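Local atomic coordinates of ethyl tert-butyl ether degradation EthD protein (Ralstonia eutropha JMP134, PDB entry 3BF4), a protein that is of unknown function but belongs to the EthD family, adopts a ferredoxin-like fold and may have oxidoreductase activity. Residues Leu52-Gly64 with Phe76-Phe90. The protein carries 3 engineered substitutions. Residues are numbered along the deposited sequence; the frame is centred on the assembly and turned at random.
Sequences LGSACAYYTVEKG and FVAMCAFICDSAENF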
loop_
_atom_site.group_PDB
_atom_site.type_symbol
_atom_site.label_atom_id
_atom_site.label_comp_id
_atom_site.label_asym_id
_atom_site.label_seq_id
_atom_site.Cartn_x
_atom_site.Cartn_y
_atom_site.Cartn_z
ATOM N N LEU A 52 -1.967 16.780 9.522
ATOM C CA LEU A 52 -2.898 15.731 9.971
ATOM C C LEU A 52 -2.982 15.680 11.493
ATOM O O LEU A 52 -4.046 15.372 12.030
ATOM C CB LEU A 52 -2.528 14.341 9.407
ATOM C CG LEU A 52 -2.727 14.130 7.902
ATOM C CD1 LEU A 52 -2.145 12.784 7.446
ATOM C CD2 LEU A 52 -4.202 14.238 7.504
ATOM N N GLY A 53 -1.867 15.980 12.177
ATOM C CA GLY A 53 -1.795 15.968 13.634
ATOM C C GLY A 53 -2.161 14.598 14.196
ATOM O O GLY A 53 -1.673 13.571 13.707
ATOM N N SER A 54 -3.060 14.600 15.181
ATOM C CA SER A 54 -3.529 13.381 15.853
ATOM C C SER A 54 -4.444 12.500 14.993
ATOM O O SER A 54 -4.692 11.350 15.352
ATOM C CB SER A 54 -4.252 13.742 17.155
ATOM O OG SER A 54 -5.369 14.572 16.875
ATOM N N ALA A 55 -4.961 13.043 13.889
ATOM C CA ALA A 55 -5.764 12.289 12.923
ATOM C C ALA A 55 -4.998 11.127 12.264
ATOM O O ALA A 55 -5.626 10.189 11.788
ATOM C CB ALA A 55 -6.309 13.224 11.849
ATOM N N CYS A 56 -3.662 11.197 12.231
ATOM C CA CYS A 56 -2.808 10.154 11.673
ATOM C C CYS A 56 -1.887 9.610 12.762
ATOM O O CYS A 56 -1.167 10.387 13.393
ATOM C CB CYS A 56 -1.983 10.737 10.537
ATOM S SG CYS A 56 -0.800 9.581 9.801
ATOM N N ALA A 57 -1.926 8.288 12.986
ATOM C CA ALA A 57 -1.065 7.612 13.969
ATOM C C ALA A 57 0.389 7.594 13.495
ATOM O O ALA A 57 1.299 7.865 14.261
ATOM C CB ALA A 57 -1.549 6.168 14.218
ATOM N N TYR A 58 0.588 7.223 12.234
ATOM C CA TYR A 58 1.909 7.214 11.603
ATOM C C TYR A 58 1.759 7.110 10.106
ATOM O O TYR A 58 0.679 6.776 9.612
ATOM C CB TYR A 58 2.790 6.050 12.103
ATOM C CG TYR A 58 2.219 4.675 11.837
ATOM C CD1 TYR A 58 1.462 4.020 12.805
ATOM C CD2 TYR A 58 2.436 4.021 10.611
ATOM C CE1 TYR A 58 0.924 2.746 12.566
ATOM C CE2 TYR A 58 1.896 2.746 10.355
ATOM C CZ TYR A 58 1.154 2.112 11.343
ATOM O OH TYR A 58 0.637 0.875 11.110
ATOM N N TYR A 59 2.848 7.414 9.403
ATOM C CA TYR A 59 2.913 7.270 7.964
ATOM C C TYR A 59 4.062 6.351 7.554
ATOM O O TYR A 59 4.956 6.074 8.351
ATOM C CB TYR A 59 2.987 8.628 7.248
ATOM C CG TYR A 59 4.266 9.433 7.417
ATOM C CD1 TYR A 59 5.392 9.173 6.619
ATOM C CD2 TYR A 59 4.334 10.492 8.323
ATOM C CE1 TYR A 59 6.590 9.931 6.758
ATOM C CE2 TYR A 59 5.515 11.257 8.466
ATOM C CZ TYR A 59 6.638 10.969 7.679
ATOM O OH TYR A 59 7.796 11.710 7.817
ATOM N N THR A 60 3.973 5.853 6.322
ATOM C CA THR A 60 5.006 5.034 5.698
ATOM C C THR A 60 5.342 5.662 4.340
ATOM O O THR A 60 4.503 6.349 3.753
ATOM C CB THR A 60 4.541 3.553 5.452
ATOM O OG1 THR A 60 3.630 3.494 4.354
ATOM C CG2 THR A 60 3.886 2.940 6.683
ATOM N N VAL A 61 6.554 5.416 3.851
ATOM C CA VAL A 61 7.019 5.906 2.543
ATOM C C VAL A 61 7.852 4.811 1.869
ATOM O O VAL A 61 8.620 4.110 2.537
ATOM C CB VAL A 61 7.909 7.172 2.664
ATOM C CG1 VAL A 61 8.252 7.739 1.261
ATOM C CG2 VAL A 61 7.254 8.235 3.513
ATOM N N GLU A 62 7.708 4.686 0.554
ATOM C CA GLU A 62 8.477 3.715 -0.240
ATOM C C GLU A 62 8.790 4.276 -1.636
ATOM O O GLU A 62 8.110 5.197 -2.120
ATOM C CB GLU A 62 7.725 2.375 -0.337
ATOM C CG GLU A 62 6.422 2.484 -1.086
ATOM C CD GLU A 62 5.532 1.284 -0.930
ATOM O OE1 GLU A 62 5.704 0.293 -1.673
ATOM O OE2 GLU A 62 4.610 1.374 -0.095
ATOM N N LYS A 63 9.845 3.729 -2.236
ATOM C CA LYS A 63 10.319 4.073 -3.570
ATOM C C LYS A 63 10.228 2.811 -4.415
ATOM O O LYS A 63 10.811 1.788 -4.053
ATOM C CB LYS A 63 11.768 4.595 -3.528
ATOM C CG LYS A 63 12.405 4.720 -4.928
ATOM C CD LYS A 63 13.526 5.750 -5.050
ATOM C CE LYS A 63 14.779 5.395 -4.352
ATOM N NZ LYS A 63 15.842 6.425 -4.664
ATOM N N GLY A 64 9.528 2.889 -5.542
ATOM C CA GLY A 64 9.374 1.746 -6.443
ATOM C C GLY A 64 10.699 1.319 -7.036
ATOM O O GLY A 64 11.473 2.171 -7.458
ATOM N N PHE A 76 4.240 2.175 -9.604
ATOM C CA PHE A 76 4.310 3.451 -8.904
ATOM C C PHE A 76 5.748 3.789 -8.535
ATOM O O PHE A 76 6.429 2.975 -7.907
ATOM C CB PHE A 76 3.448 3.391 -7.637
ATOM C CG PHE A 76 2.021 3.027 -7.919
ATOM C CD1 PHE A 76 1.155 3.962 -8.485
ATOM C CD2 PHE A 76 1.554 1.733 -7.687
ATOM C CE1 PHE A 76 -0.187 3.630 -8.798
ATOM C CE2 PHE A 76 0.228 1.380 -7.987
ATOM C CZ PHE A 76 -0.651 2.338 -8.547
ATOM N N VAL A 77 6.201 4.971 -8.955
ATOM C CA VAL A 77 7.552 5.470 -8.640
ATOM C C VAL A 77 7.716 5.695 -7.125
ATOM O O VAL A 77 8.773 5.396 -6.547
ATOM C CB VAL A 77 7.902 6.783 -9.428
ATOM C CG1 VAL A 77 7.011 7.962 -9.038
ATOM C CG2 VAL A 77 9.369 7.141 -9.238
ATOM N N ALA A 78 6.660 6.202 -6.500
ATOM C CA ALA A 78 6.638 6.443 -5.064
ATOM C C ALA A 78 5.223 6.201 -4.531
ATOM O O ALA A 78 4.236 6.344 -5.265
ATOM C CB ALA A 78 7.111 7.834 -4.763
HETATM N N MSE A 79 5.151 5.765 -3.274
HETATM C CA MSE A 79 3.894 5.544 -2.578
HETATM C C MSE A 79 4.079 5.906 -1.122
HETATM O O MSE A 79 5.185 5.836 -0.611
HETATM C CB MSE A 79 3.451 4.075 -2.641
HETATM C CG MSE A 79 3.310 3.495 -4.019
HETATM SE SE MSE A 79 2.886 1.590 -3.945
HETATM C CE MSE A 79 1.170 1.632 -3.045
ATOM N N CYS A 80 3.007 6.358 -0.484
ATOM C CA CYS A 80 2.989 6.571 0.969
ATOM C C CYS A 80 1.664 6.073 1.498
ATOM O O CYS A 80 0.737 5.804 0.727
ATOM C CB CYS A 80 3.166 8.036 1.373
ATOM S SG CYS A 80 1.707 9.071 1.147
ATOM N N ALA A 81 1.594 5.962 2.817
ATOM C CA ALA A 81 0.357 5.615 3.487
ATOM C C ALA A 81 0.242 6.338 4.815
ATOM O O ALA A 81 1.219 6.439 5.527
ATOM C CB ALA A 81 0.233 4.112 3.677
ATOM N N PHE A 82 -0.955 6.861 5.103
ATOM C CA PHE A 82 -1.283 7.488 6.374
ATOM C C PHE A 82 -2.250 6.533 7.078
ATOM O O PHE A 82 -3.337 6.258 6.561
ATOM C CB PHE A 82 -1.933 8.858 6.161
ATOM C CG PHE A 82 -1.090 9.791 5.360
ATOM C CD1 PHE A 82 -0.036 10.489 5.961
ATOM C CD2 PHE A 82 -1.320 9.966 3.998
ATOM C CE1 PHE A 82 0.783 11.358 5.207
ATOM C CE2 PHE A 82 -0.520 10.833 3.243
ATOM C CZ PHE A 82 0.532 11.530 3.843
ATOM N N ILE A 83 -1.824 6.008 8.223
ATOM C CA ILE A 83 -2.618 5.109 9.052
ATOM C C ILE A 83 -3.345 6.037 10.027
ATOM O O ILE A 83 -2.694 6.792 10.776
ATOM C CB ILE A 83 -1.735 4.028 9.744
ATOM C CG1 ILE A 83 -1.289 2.984 8.706
ATOM C CG2 ILE A 83 -2.485 3.309 10.889
ATOM C CD1 ILE A 83 -0.385 3.522 7.595
ATOM N N CYS A 84 -4.682 6.007 9.968
ATOM C CA CYS A 84 -5.559 6.888 10.744
ATOM C C CYS A 84 -6.647 6.093 11.444
ATOM O O CYS A 84 -7.224 5.171 10.854
ATOM C CB CYS A 84 -6.224 7.888 9.790
ATOM S SG CYS A 84 -5.021 8.854 8.801
ATOM N N ASP A 85 -6.932 6.458 12.685
ATOM C CA ASP A 85 -7.982 5.790 13.480
ATOM C C ASP A 85 -9.405 6.122 12.985
ATOM O O ASP A 85 -10.313 5.316 13.163
ATOM C CB ASP A 85 -7.837 6.137 14.974
ATOM C CG ASP A 85 -6.516 5.620 15.585
ATOM O OD1 ASP A 85 -6.204 4.405 15.460
ATOM O OD2 ASP A 85 -5.795 6.440 16.213
ATOM N N SER A 86 -9.576 7.274 12.331
ATOM C CA SER A 86 -10.875 7.746 11.847
ATOM C C SER A 86 -10.795 8.373 10.468
ATOM O O SER A 86 -9.989 9.285 10.265
ATOM C CB SER A 86 -11.390 8.806 12.835
ATOM O OG SER A 86 -12.432 9.610 12.299
ATOM N N ALA A 87 -11.647 7.925 9.546
ATOM C CA ALA A 87 -11.768 8.562 8.232
ATOM C C ALA A 87 -12.283 10.001 8.364
ATOM O O ALA A 87 -11.779 10.899 7.697
ATOM C CB ALA A 87 -12.681 7.762 7.305
ATOM N N GLU A 88 -13.245 10.220 9.259
ATOM C CA GLU A 88 -13.854 11.549 9.443
ATOM C C GLU A 88 -12.812 12.582 9.895
ATOM O O GLU A 88 -12.802 13.707 9.388
ATOM C CB GLU A 88 -15.067 11.507 10.380
ATOM C CG GLU A 88 -16.334 10.842 9.759
ATOM C CD GLU A 88 -16.202 9.318 9.472
ATOM O OE1 GLU A 88 -15.463 8.610 10.214
ATOM O OE2 GLU A 88 -16.810 8.836 8.481
ATOM N N ASN A 89 -11.927 12.182 10.808
ATOM C CA ASN A 89 -10.831 13.046 11.252
ATOM C C ASN A 89 -9.834 13.338 10.142
ATOM O O ASN A 89 -9.371 14.488 10.031
ATOM C CB ASN A 89 -10.129 12.504 12.503
ATOM C CG ASN A 89 -10.900 12.800 13.775
ATOM O OD1 ASN A 89 -11.356 13.922 13.985
ATOM N ND2 ASN A 89 -11.012 11.817 14.643
ATOM N N PHE A 90 -9.518 12.326 9.327
ATOM C CA PHE A 90 -8.645 12.526 8.168
ATOM C C PHE A 90 -9.232 13.583 7.216
ATOM O O PHE A 90 -8.521 14.514 6.839
ATOM C CB PHE A 90 -8.369 11.225 7.404
ATOM C CG PHE A 90 -7.703 11.445 6.059
ATOM C CD1 PHE A 90 -6.341 11.711 5.982
ATOM C CD2 PHE A 90 -8.454 11.414 4.876
ATOM C CE1 PHE A 90 -5.725 11.937 4.752
ATOM C CE2 PHE A 90 -7.849 11.641 3.643
ATOM C CZ PHE A 90 -6.482 11.902 3.582
HETATM O O HOH W 1 -5.104 8.363 14.065
HETATM O O HOH W 2 -8.008 9.549 12.921
HETATM O O HOH W 3 10.961 4.656 -8.302
#
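Y58 and I83 meet as a hydrogen-bonded pair in the antiparallel hairpin of strands 58-66 and 76-84, part of the ferredoxin-like fold. Backbone bonds are reciprocal at T60-A81 and E62-M79, followed by G64 N to V77 O; at the other end I83 N gives to Y58 O, while I83 O accepts from A57 N (2.8 Å), one residue off the alternation.

I83 can be followed outward across one face of the Y58 ring. I83 CB stands 3.9 Å from the centroid of the Y58 ring, 16° off the normal, which meets the geometry of a CH-pi contact. CG1, anti to the carbonyl carbon (chi1 -74°), reaches Y58 CE2 at 3.6 Å, CG2 lies against CE1 on the other flank of the ring, and CD1 comes back to CE2. Beyond the ring, Y58 OH is hydrogen-bonded to E123.

On the same sheet face, E62 and M79, a selenomethionine, lie side by side and point the same way, E62 CG packing on M79 CB and OE1 reaching SE. The E62 carboxylate continues to the second subunit, with a salt bridge to K22 and hydrogen bonds to S118 and N24 of that chain, whose strand also extends the sheet beside V61, K63 and G64.

The opposite face, against helix 37-52, carries F82. L52, at the end of that helix, divides its branches: CD1 approaches F82 CD1 at 3.5 Å, whereas CD2 meets F90 CD1 in helix 87-103. C56 SG sits at the edge of the F82 ring, 5.3 Å from the centroid and 84° off the normal, a sulfur-aromatic contact, and also touches F82 CB at 3.9 Å.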